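Long-range contacts in kirola (Actinidia deliciosa, PDB 4IGV), which is a kiwifruit allergen of the ripening-related branch of the Bet v 1 family and probably binds small hydrophobic ligands: residues Q10-S15 with G109-V114; I18-I23 with V103-K108; N38-D43 with K59-G64; E94-F99 with F118-L123. All coordinates share one frame; numbering follows the deposited sequence.

Contact 1 (Q10-S15 with G109-V114); sequences QVEILS and GEHNSV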
# COMPACT_ATOMS: atom_id res chain seq x y z
N GLN A 10 3.82 11.53 4.03
CA GLN A 10 4.00 11.08 5.41
C GLN A 10 2.85 11.57 6.22
O GLN A 10 2.55 12.75 6.21
CB GLN A 10 5.28 11.61 6.00
CG GLN A 10 5.56 11.13 7.43
CD GLN A 10 6.93 11.54 7.94
OE1 GLN A 10 7.49 12.58 7.56
NE2 GLN A 10 7.51 10.70 8.80
N VAL A 11 2.24 10.66 6.96
CA VAL A 11 1.28 11.09 7.91
C VAL A 11 1.53 10.54 9.29
O VAL A 11 1.94 9.38 9.47
CB VAL A 11 -0.14 10.77 7.49
CG1 VAL A 11 -0.56 11.64 6.31
CG2 VAL A 11 -0.23 9.31 7.20
N GLU A 12 1.29 11.37 10.30
CA GLU A 12 1.37 10.95 11.67
C GLU A 12 0.11 10.20 12.03
O GLU A 12 -1.01 10.63 11.70
CB GLU A 12 1.54 12.11 12.65
CG GLU A 12 1.36 11.71 14.14
CD GLU A 12 2.65 11.28 14.83
OE1 GLU A 12 3.74 11.55 14.29
OE2 GLU A 12 2.59 10.65 15.91
N ILE A 13 0.32 9.12 12.76
CA ILE A 13 -0.78 8.27 13.16
C ILE A 13 -0.99 8.28 14.63
O ILE A 13 -0.09 8.58 15.41
CB ILE A 13 -0.63 6.83 12.61
CG1 ILE A 13 0.66 6.18 13.04
CG2 ILE A 13 -0.66 6.86 11.09
CD1 ILE A 13 0.67 4.70 12.72
N LEU A 14 -2.23 7.98 14.99
CA LEU A 14 -2.63 7.96 16.38
C LEU A 14 -2.49 6.57 16.97
O LEU A 14 -2.47 6.43 18.19
CB LEU A 14 -4.04 8.51 16.54
CG LEU A 14 -4.11 9.79 17.39
CD1 LEU A 14 -5.37 10.57 17.09
CD2 LEU A 14 -4.03 9.46 18.91
N SER A 15 -2.36 5.56 16.12
CA SER A 15 -2.28 4.22 16.57
C SER A 15 -0.80 3.77 16.65
O SER A 15 0.09 4.51 16.37
CB SER A 15 -3.09 3.36 15.64
OG SER A 15 -2.57 3.38 14.32
N GLY A 109 9.15 5.94 19.18
CA GLY A 109 8.67 5.80 20.55
C GLY A 109 7.83 7.02 20.84
O GLY A 109 6.64 6.92 21.15
N GLU A 110 8.47 8.18 20.72
CA GLU A 110 7.75 9.44 20.86
C GLU A 110 6.44 9.39 20.06
O GLU A 110 5.32 9.38 20.62
CB GLU A 110 8.64 10.58 20.36
CG GLU A 110 8.05 11.96 20.60
CD GLU A 110 8.96 13.09 20.14
OE1 GLU A 110 9.70 12.91 19.14
OE2 GLU A 110 8.94 14.15 20.79
N HIS A 111 6.60 9.32 18.75
CA HIS A 111 5.49 9.44 17.84
C HIS A 111 5.48 8.22 16.89
O HIS A 111 6.26 7.23 17.01
CB HIS A 111 5.60 10.76 17.06
CG HIS A 111 5.31 11.99 17.87
ND1 HIS A 111 6.16 13.08 17.91
CD2 HIS A 111 4.27 12.29 18.68
CE1 HIS A 111 5.65 14.00 18.71
NE2 HIS A 111 4.50 13.55 19.19
N ASN A 112 4.54 8.27 15.96
CA ASN A 112 4.40 7.19 15.02
C ASN A 112 3.98 7.87 13.72
O ASN A 112 3.11 8.76 13.71
CB ASN A 112 3.26 6.24 15.45
CG ASN A 112 3.50 5.55 16.78
OD1 ASN A 112 4.15 4.50 16.82
ND2 ASN A 112 3.05 6.15 17.88
N SER A 113 4.61 7.46 12.62
CA SER A 113 4.16 7.92 11.33
C SER A 113 4.30 6.85 10.28
O SER A 113 5.05 5.87 10.45
CB SER A 113 4.90 9.15 10.90
OG SER A 113 6.26 8.83 10.70
N VAL A 114 3.58 7.02 9.18
CA VAL A 114 3.61 6.12 8.03
C VAL A 114 3.95 6.94 6.80
O VAL A 114 3.31 7.99 6.56
CB VAL A 114 2.23 5.43 7.88
CG1 VAL A 114 2.25 4.47 6.65
CG2 VAL A 114 1.83 4.69 9.16

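Contact 2 (I18-I23 with V103-K108); sequences IVFYEI and VQVDTK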
# COMPACT_ATOMS: atom_id res chain seq x y z
N ILE A 18 3.92 -0.16 15.53
CA ILE A 18 4.27 -1.59 15.49
C ILE A 18 3.13 -2.39 14.91
O ILE A 18 3.31 -3.31 14.10
CB ILE A 18 4.72 -2.11 16.85
CG1 ILE A 18 5.98 -1.40 17.34
CG2 ILE A 18 4.99 -3.66 16.78
CD1 ILE A 18 6.26 -1.58 18.90
N VAL A 19 1.91 -2.04 15.30
CA VAL A 19 0.73 -2.71 14.79
C VAL A 19 0.51 -2.39 13.30
O VAL A 19 0.20 -3.27 12.51
CB VAL A 19 -0.48 -2.38 15.63
CG1 VAL A 19 -1.65 -3.17 15.15
CG2 VAL A 19 -0.19 -2.68 17.10
N PHE A 20 0.79 -1.18 12.87
CA PHE A 20 0.62 -0.82 11.49
C PHE A 20 1.54 -1.64 10.62
O PHE A 20 1.17 -2.17 9.58
CB PHE A 20 0.89 0.68 11.33
CG PHE A 20 0.27 1.26 10.13
CD1 PHE A 20 -0.96 1.87 10.19
CD2 PHE A 20 0.90 1.15 8.87
CE1 PHE A 20 -1.55 2.44 9.07
CE2 PHE A 20 0.34 1.69 7.72
CZ PHE A 20 -0.92 2.33 7.81
N TYR A 21 2.81 -1.75 11.05
CA TYR A 21 3.73 -2.58 10.29
C TYR A 21 3.36 -4.06 10.32
O TYR A 21 3.51 -4.74 9.30
CB TYR A 21 5.18 -2.37 10.75
CG TYR A 21 6.19 -2.99 9.78
CD1 TYR A 21 6.31 -2.55 8.48
CD2 TYR A 21 6.96 -4.04 10.16
CE1 TYR A 21 7.23 -3.15 7.60
CE2 TYR A 21 7.87 -4.64 9.37
CZ TYR A 21 8.02 -4.23 8.07
OH TYR A 21 8.95 -4.82 7.23
N GLU A 22 2.90 -4.55 11.43
CA GLU A 22 2.41 -5.94 11.53
C GLU A 22 1.38 -6.19 10.44
O GLU A 22 1.37 -7.25 9.77
CB GLU A 22 1.74 -6.14 12.91
CG GLU A 22 0.97 -7.49 13.10
CD GLU A 22 1.96 -8.56 13.29
OE1 GLU A 22 3.20 -8.24 13.33
OE2 GLU A 22 1.46 -9.71 13.55
N ILE A 23 0.45 -5.25 10.29
CA ILE A 23 -0.60 -5.39 9.29
C ILE A 23 -0.01 -5.44 7.90
O ILE A 23 -0.32 -6.31 7.09
CB ILE A 23 -1.68 -4.28 9.41
CG1 ILE A 23 -2.38 -4.44 10.75
CG2 ILE A 23 -2.62 -4.29 8.16
CD1 ILE A 23 -3.19 -3.17 11.15
N VAL A 103 5.85 1.20 1.80
CA VAL A 103 5.21 1.61 3.06
C VAL A 103 6.30 1.52 4.13
O VAL A 103 6.93 0.50 4.29
CB VAL A 103 4.04 0.69 3.50
CG1 VAL A 103 3.28 1.36 4.66
CG2 VAL A 103 3.11 0.37 2.35
N GLN A 104 6.55 2.60 4.84
CA GLN A 104 7.58 2.61 5.87
C GLN A 104 7.06 3.29 7.13
O GLN A 104 6.54 4.40 7.06
CB GLN A 104 8.83 3.36 5.34
CG GLN A 104 9.99 3.23 6.24
CD GLN A 104 10.12 4.36 7.23
OE1 GLN A 104 9.91 5.54 6.87
NE2 GLN A 104 10.48 4.03 8.47
N VAL A 105 7.20 2.63 8.25
CA VAL A 105 6.60 3.05 9.53
C VAL A 105 7.70 3.48 10.49
O VAL A 105 8.64 2.74 10.74
CB VAL A 105 5.77 1.90 10.16
CG1 VAL A 105 5.05 2.45 11.44
CG2 VAL A 105 4.77 1.35 9.13
N ASP A 106 7.60 4.70 11.00
CA ASP A 106 8.49 5.18 12.02
C ASP A 106 7.86 5.00 13.36
O ASP A 106 6.79 5.57 13.62
CB ASP A 106 8.74 6.65 11.83
CG ASP A 106 9.62 6.94 10.69
OD1 ASP A 106 10.50 6.11 10.34
OD2 ASP A 106 9.47 8.08 10.15
N THR A 107 8.51 4.22 14.21
CA THR A 107 8.11 4.07 15.58
C THR A 107 9.34 4.40 16.37
O THR A 107 10.08 3.49 16.74
CB THR A 107 7.70 2.62 15.86
OG1 THR A 107 8.84 1.74 15.73
CG2 THR A 107 6.64 2.18 14.92
N LYS A 108 9.62 5.68 16.58
CA LYS A 108 10.77 6.05 17.40
C LYS A 108 10.42 5.77 18.86
O LYS A 108 11.27 5.38 19.67
CB LYS A 108 11.18 7.51 17.17
CG LYS A 108 11.80 7.79 15.77
CD LYS A 108 12.93 6.81 15.41
CE LYS A 108 13.91 7.40 14.40
NZ LYS A 108 14.95 6.43 13.92

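Contact 3 (N38-D43 with K59-G64); sequences NIQGVD and KYTIDG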
# COMPACT_ATOMS: atom_id res chain seq x y z
N ASN A 38 -12.88 0.51 0.75
CA ASN A 38 -11.75 0.64 -0.15
C ASN A 38 -11.20 -0.71 -0.63
O ASN A 38 -10.84 -0.85 -1.77
CB ASN A 38 -10.63 1.45 0.53
CG ASN A 38 -11.04 2.84 0.87
OD1 ASN A 38 -10.84 3.28 2.01
ND2 ASN A 38 -11.69 3.50 -0.06
N ILE A 39 -11.15 -1.68 0.26
CA ILE A 39 -10.54 -2.99 0.02
C ILE A 39 -11.52 -4.09 0.23
O ILE A 39 -12.09 -4.24 1.35
CB ILE A 39 -9.34 -3.21 0.94
CG1 ILE A 39 -8.31 -2.08 0.77
CG2 ILE A 39 -8.71 -4.60 0.68
CD1 ILE A 39 -7.62 -2.12 -0.46
N GLN A 40 -11.77 -4.86 -0.83
CA GLN A 40 -12.72 -5.97 -0.76
C GLN A 40 -12.07 -7.35 -0.61
O GLN A 40 -12.73 -8.30 -0.21
CB GLN A 40 -13.60 -5.99 -1.97
CG GLN A 40 -14.60 -4.88 -2.00
CD GLN A 40 -14.02 -3.52 -2.35
OE1 GLN A 40 -13.38 -3.38 -3.37
NE2 GLN A 40 -14.23 -2.52 -1.49
N GLY A 41 -10.79 -7.46 -0.93
CA GLY A 41 -10.10 -8.73 -0.76
C GLY A 41 -8.60 -8.53 -0.84
O GLY A 41 -8.12 -7.71 -1.62
N VAL A 42 -7.89 -9.28 -0.01
CA VAL A 42 -6.44 -9.42 -0.07
C VAL A 42 -6.17 -10.90 0.03
O VAL A 42 -6.33 -11.52 1.11
CB VAL A 42 -5.82 -8.73 1.11
CG1 VAL A 42 -4.33 -8.85 1.04
CG2 VAL A 42 -6.20 -7.22 1.17
N ASP A 43 -5.70 -11.46 -1.09
CA ASP A 43 -5.57 -12.91 -1.23
C ASP A 43 -4.15 -13.30 -1.55
O ASP A 43 -3.62 -12.94 -2.62
CB ASP A 43 -6.47 -13.44 -2.33
CG ASP A 43 -7.92 -13.09 -2.09
OD1 ASP A 43 -8.42 -13.43 -0.99
OD2 ASP A 43 -8.49 -12.33 -2.91
N LYS A 59 -8.38 -6.92 -4.40
CA LYS A 59 -9.63 -6.48 -4.97
C LYS A 59 -9.96 -5.19 -4.23
O LYS A 59 -10.07 -5.19 -3.00
CB LYS A 59 -10.74 -7.50 -4.75
CG LYS A 59 -10.50 -8.81 -5.45
CD LYS A 59 -11.63 -9.75 -5.18
CE LYS A 59 -12.91 -9.27 -5.79
NZ LYS A 59 -13.95 -10.34 -5.76
N TYR A 60 -10.08 -4.08 -4.96
CA TYR A 60 -10.28 -2.79 -4.36
C TYR A 60 -11.19 -1.91 -5.18
O TYR A 60 -11.54 -2.26 -6.31
CB TYR A 60 -8.89 -2.11 -4.10
CG TYR A 60 -8.07 -1.66 -5.30
CD1 TYR A 60 -8.04 -0.35 -5.69
CD2 TYR A 60 -7.32 -2.57 -6.04
CE1 TYR A 60 -7.23 0.08 -6.80
CE2 TYR A 60 -6.55 -2.17 -7.14
CZ TYR A 60 -6.49 -0.85 -7.50
OH TYR A 60 -5.73 -0.44 -8.57
N THR A 61 -11.60 -0.80 -4.59
CA THR A 61 -12.51 0.11 -5.24
C THR A 61 -11.94 1.52 -5.12
O THR A 61 -11.60 1.97 -4.02
CB THR A 61 -13.89 0.02 -4.59
OG1 THR A 61 -14.43 -1.30 -4.77
CG2 THR A 61 -14.87 1.03 -5.21
N ILE A 62 -11.87 2.20 -6.26
CA ILE A 62 -11.38 3.58 -6.37
C ILE A 62 -12.44 4.36 -7.13
O ILE A 62 -12.85 3.97 -8.24
CB ILE A 62 -10.07 3.65 -7.25
CG1 ILE A 62 -8.85 3.04 -6.54
CG2 ILE A 62 -9.82 5.14 -7.70
CD1 ILE A 62 -7.95 4.07 -5.86
N ASP A 63 -12.90 5.45 -6.52
CA ASP A 63 -13.97 6.27 -7.09
C ASP A 63 -15.18 5.43 -7.51
O ASP A 63 -15.75 5.62 -8.58
CB ASP A 63 -13.44 7.11 -8.27
CG ASP A 63 -12.52 8.25 -7.81
OD1 ASP A 63 -12.43 8.53 -6.60
OD2 ASP A 63 -11.91 8.92 -8.68
N GLY A 64 -15.54 4.48 -6.64
CA GLY A 64 -16.68 3.58 -6.87
C GLY A 64 -16.50 2.50 -7.93
O GLY A 64 -17.47 1.80 -8.25
O HOH W 1 -12.14 3.94 -2.63

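Contact 4 (E94-F99 with F118-L123); sequences ELYKTF and FHYEKL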
# COMPACT_ATOMS: atom_id res chain seq x y z
N GLU A 94 -2.52 -0.62 -17.05
CA GLU A 94 -3.05 -0.03 -18.28
C GLU A 94 -2.53 1.38 -18.47
O GLU A 94 -2.65 1.92 -19.58
CB GLU A 94 -4.58 -0.03 -18.26
CG GLU A 94 -5.19 -1.43 -18.31
CD GLU A 94 -6.70 -1.42 -18.08
OE1 GLU A 94 -7.21 -0.58 -17.31
OE2 GLU A 94 -7.39 -2.27 -18.69
N LEU A 95 -2.01 2.00 -17.40
CA LEU A 95 -1.51 3.37 -17.41
C LEU A 95 -0.02 3.52 -17.14
O LEU A 95 0.61 4.47 -17.64
CB LEU A 95 -2.27 4.20 -16.35
CG LEU A 95 -3.79 4.32 -16.48
CD1 LEU A 95 -4.39 5.05 -15.28
CD2 LEU A 95 -4.11 5.05 -17.78
N TYR A 96 0.53 2.61 -16.32
CA TYR A 96 1.94 2.63 -15.89
C TYR A 96 2.66 1.38 -16.36
O TYR A 96 2.15 0.27 -16.24
CB TYR A 96 2.03 2.77 -14.34
CG TYR A 96 1.30 3.98 -13.83
CD1 TYR A 96 1.88 5.26 -13.87
CD2 TYR A 96 -0.02 3.90 -13.36
CE1 TYR A 96 1.17 6.39 -13.47
CE2 TYR A 96 -0.72 5.02 -12.94
CZ TYR A 96 -0.12 6.27 -12.99
OH TYR A 96 -0.87 7.38 -12.61
N LYS A 97 3.86 1.59 -16.89
CA LYS A 97 4.76 0.52 -17.25
C LYS A 97 5.23 -0.23 -16.01
O LYS A 97 5.29 -1.45 -15.99
CB LYS A 97 5.98 1.08 -17.98
CG LYS A 97 6.92 0.00 -18.49
CD LYS A 97 7.96 0.58 -19.39
CE LYS A 97 8.99 -0.47 -19.80
NZ LYS A 97 10.14 0.10 -20.55
N THR A 98 5.57 0.54 -15.00
CA THR A 98 6.01 0.03 -13.72
C THR A 98 5.46 0.86 -12.58
O THR A 98 5.21 2.05 -12.73
CB THR A 98 7.55 0.02 -13.58
OG1 THR A 98 8.07 1.34 -13.56
CG2 THR A 98 8.22 -0.71 -14.73
N PHE A 99 5.25 0.21 -11.44
CA PHE A 99 4.69 0.86 -10.27
C PHE A 99 5.11 0.10 -9.02
O PHE A 99 4.85 -1.08 -8.90
CB PHE A 99 3.16 0.92 -10.37
CG PHE A 99 2.54 2.12 -9.67
CD1 PHE A 99 1.96 3.11 -10.36
CD2 PHE A 99 2.60 2.27 -8.27
CE1 PHE A 99 1.42 4.21 -9.74
CE2 PHE A 99 2.06 3.38 -7.67
CZ PHE A 99 1.48 4.31 -8.40
N PHE A 118 5.57 6.21 -3.81
CA PHE A 118 5.33 5.59 -5.10
C PHE A 118 6.49 5.90 -6.01
O PHE A 118 6.93 7.04 -6.08
CB PHE A 118 4.09 6.13 -5.80
CG PHE A 118 2.79 5.97 -5.06
CD1 PHE A 118 2.57 5.10 -4.02
CD2 PHE A 118 1.69 6.71 -5.53
CE1 PHE A 118 1.32 5.00 -3.43
CE2 PHE A 118 0.43 6.60 -4.92
CZ PHE A 118 0.26 5.73 -3.92
N HIS A 119 6.99 4.89 -6.72
CA HIS A 119 7.94 5.11 -7.81
C HIS A 119 7.28 4.48 -9.02
O HIS A 119 6.92 3.30 -9.01
CB HIS A 119 9.26 4.40 -7.56
CG HIS A 119 10.09 4.99 -6.47
ND1 HIS A 119 10.86 6.12 -6.68
CD2 HIS A 119 10.32 4.60 -5.20
CE1 HIS A 119 11.47 6.45 -5.55
NE2 HIS A 119 11.17 5.55 -4.64
N TYR A 120 7.14 5.23 -10.10
CA TYR A 120 6.38 4.73 -11.23
C TYR A 120 6.95 5.25 -12.53
O TYR A 120 7.71 6.24 -12.58
CB TYR A 120 4.89 5.16 -11.13
CG TYR A 120 4.65 6.63 -10.93
CD1 TYR A 120 4.55 7.49 -12.03
CD2 TYR A 120 4.60 7.19 -9.67
CE1 TYR A 120 4.39 8.82 -11.86
CE2 TYR A 120 4.43 8.52 -9.49
CZ TYR A 120 4.32 9.32 -10.58
OH TYR A 120 4.14 10.70 -10.50
N GLU A 121 6.59 4.56 -13.60
CA GLU A 121 6.88 5.03 -14.95
C GLU A 121 5.59 4.96 -15.75
O GLU A 121 4.99 3.88 -15.84
CB GLU A 121 7.98 4.21 -15.62
CG GLU A 121 8.27 4.74 -17.03
CD GLU A 121 9.31 4.02 -17.83
OE1 GLU A 121 10.12 3.26 -17.27
OE2 GLU A 121 9.30 4.22 -19.06
N LYS A 122 5.19 6.11 -16.32
CA LYS A 122 3.96 6.21 -17.10
C LYS A 122 4.14 5.57 -18.46
O LYS A 122 5.24 5.60 -19.00
CB LYS A 122 3.59 7.66 -17.34
CG LYS A 122 3.42 8.52 -16.10
CD LYS A 122 3.26 9.96 -16.56
CE LYS A 122 3.11 10.92 -15.44
NZ LYS A 122 2.91 12.27 -16.05
N LEU A 123 3.05 5.05 -19.03
CA LEU A 123 3.14 4.54 -20.42
C LEU A 123 3.20 5.66 -21.46
O LEU A 123 3.78 5.45 -22.54
CB LEU A 123 1.97 3.59 -20.73
CG LEU A 123 1.99 2.23 -20.04
CD1 LEU A 123 0.62 1.53 -20.20
CD2 LEU A 123 3.14 1.37 -20.57
O HOH W 2 10.14 3.43 -21.28
O HOH W 3 10.21 1.79 -15.16

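Contact 1 (Q10-S15 with G109-V114)
At one margin of the Bet v 1-type antiparallel sheet, the outermost strand 4-12 pairs with strand 112-122. V11 and V114 form a hydrogen-bonded pair, V11 N giving to V114 O at 2.9 Å and V114 N returning to V11 O; both bonds are nearly straight. The two faces differ in chemistry. V11 and V114 turn to the helix-covered face, where I13 CD1 lies 3.7 Å from V114 CG2, the two side chains crossing obliquely; beta-branched aliphatics suit a place closed by F20 and I138. On the face of E12 and S113 the groups are polar. Q10 holds CG anti to its backbone N (chi1 -178°) and stays extended, so that NE2 donates to S113 OG at 2.9 Å, tilted from the amide plane. E12 bends at chi2 (90°), which swings its carboxylate alongside the N112 backbone and across H111, almost perpendicular to the imidazole. The N112 amide is engaged outside the pair, OD1 accepting from G17 N, while its side chain crosses that of I13 at about a right angle, CB against CG1. Beyond the pairs, I13 N donates to N112 O, and E12 OE2 takes the N112 N-H at 3.1 Å along a nearly straight line, from above the carboxylate plane.

Contact 2 (I18-I23 with V103-K108)
I18 opens the part of helix 17-25 that runs nearly antiparallel to strand 103-107, their axes 8.4 Å apart at closest approach. Its CB points away from the strand, so the backbone makes the nearest meeting: T107 CG2 lies 3.6 Å from I18 N, whose hydrogen bond goes to D16 OD1. T107 can offer this methyl because OG1 occupies the crowded position between N and C (chi1 65°) and bonds to K81 NZ, a division of labour that suits threonine where sheet meets surface. F20, next to face the sheet, has CG anti to its backbone N (chi1 -158°), which carries the ring toward V103 and V105. Its CD2 meets V105 CG2 at 3.9 Å, approached obliquely, and farther along the same edge V103 CG1 sits near the ring plane, 4.3 Å from F20 CE2. Y21 follows with a similar first torsion but touches V105 by its base, CB to CG2 at 4.1 Å, so that V105 CG2 is shared by two consecutive aromatic residues. The phenol continues beyond the contact, OH bonding to S82 O. In this Bet v 1 fold helix 17-25 lies against the sheet and beside the long C-terminal helix 131-145, whose I144 also touches F20. The side chains meet through apolar contacts at ordinary or loose van der Waals separations, which implies that burial of hydrocarbon holds the helix here.

Contact 3 (N38-D43 with K59-G64)
Q40 places CG beside its backbone N (chi1 -71°) and bends at chi2 (75°), so its amide doubles back over the neighbouring strand and crosses T61 at about a right angle. T61 answers with OG1 anti to its carbonyl carbon (chi1 -62°) and donates to Q40 OE1 at 2.7 Å, from well above the amide plane. Glutamine serves both sides, since NE2 is bonded to P36 O. On the face of I39 and Y60, I39 CD1 lies 3.9 Å from Y60 CB; the tyrosine, with CG in the crowded position between N and C, carries its ring off toward F136 of helix 131-145. This is a classic beta bulge in the hairpin of strands 39-46 and 55-62: Q40 and G41 both face K59, and K59 O accepts from Q40 N at 2.8 Å and from G41 N at 3.2 Å, the latter on a lone pair. Regular antiparallel pairing resumes as K59 N gives to G41 O at 2.9 Å. At the other end T61 N donates to N38 O at 2.9 Å. A water extends this end, giving to T61 O at 2.5 Å and taking a weak bond from N38 ND2, which also donates to E139 OE1.

Contact 4 (E94-F99 with F118-L123)
F99 and Y120 form a non-hydrogen-bonded pair in the hairpin of strands 96-107 and 112-122, their side chains on the buried side, and an aromatic cluster grows from them. Y120 CB stands over the face of the F99 ring, 4.1 Å from its centroid, a CH-pi contact; the two rings are nearly parallel but slid apart, with little overlap. The far edge of F99 turns to the face of F118, edge-to-face with planes at 60°, CZ lying 3.7 Å from F118 CD2. Y96 completes the group: F99 CE1 sits over the centre of its ring, and Y96 CE1 meets Y120 CD1 at 3.8 Å, side by side with it. Flat, wide rings suit the interface between two strands and a helix.

The opposite side is looser and wetter. K97 and T98 both face E121, a classic beta bulge in which E121 O receives K97 N at 2.8 Å, nearly along the C=O axis, and only weakly T98 N at 3.5 Å. K97 and E121 run extended in the same direction, yet NZ and OE2 remain beyond salt-bridge range; one water receives a weak bond from K97 NZ and donates to E121 OE2. Another joins T98 OG1 to E121 OE1. Long charged chains suit this surface, and their attraction is probably softened by the intervening water.

Against the cluster, L133 of helix 131-145 touches F99 and F118; P130 packs on Y96, F118 and Y120; Y96 OH bonds to E128 O and Y120 OH to E129 OE1, while strands 82-88 and 4-12 flank the hairpin.

All four contacts reach one seven-stranded antiparallel sheet wrapped about helix 131-145, the Bet v 1 arrangement. Contacts 1 and 2 are neighbours, centres about 9 Å apart: S113 O probably accepts from D106 N at 2.9 Å, and V114 CG1 packs 3.5 Å from F20 CE2, so strand 112-122 and helix 17-25 share one apolar patch. Contact 4 uses the far ends of strands 96-107 and 112-122, its centre about 28 Å from the centre of contact 1. Contact 3 lies on the other outermost strand, centre to centre about 25 Å from contact 1 and 19 Å from contact 4. In relatives, a hydrophobic cavity lies between sheet and long helix; no ligand defines it here.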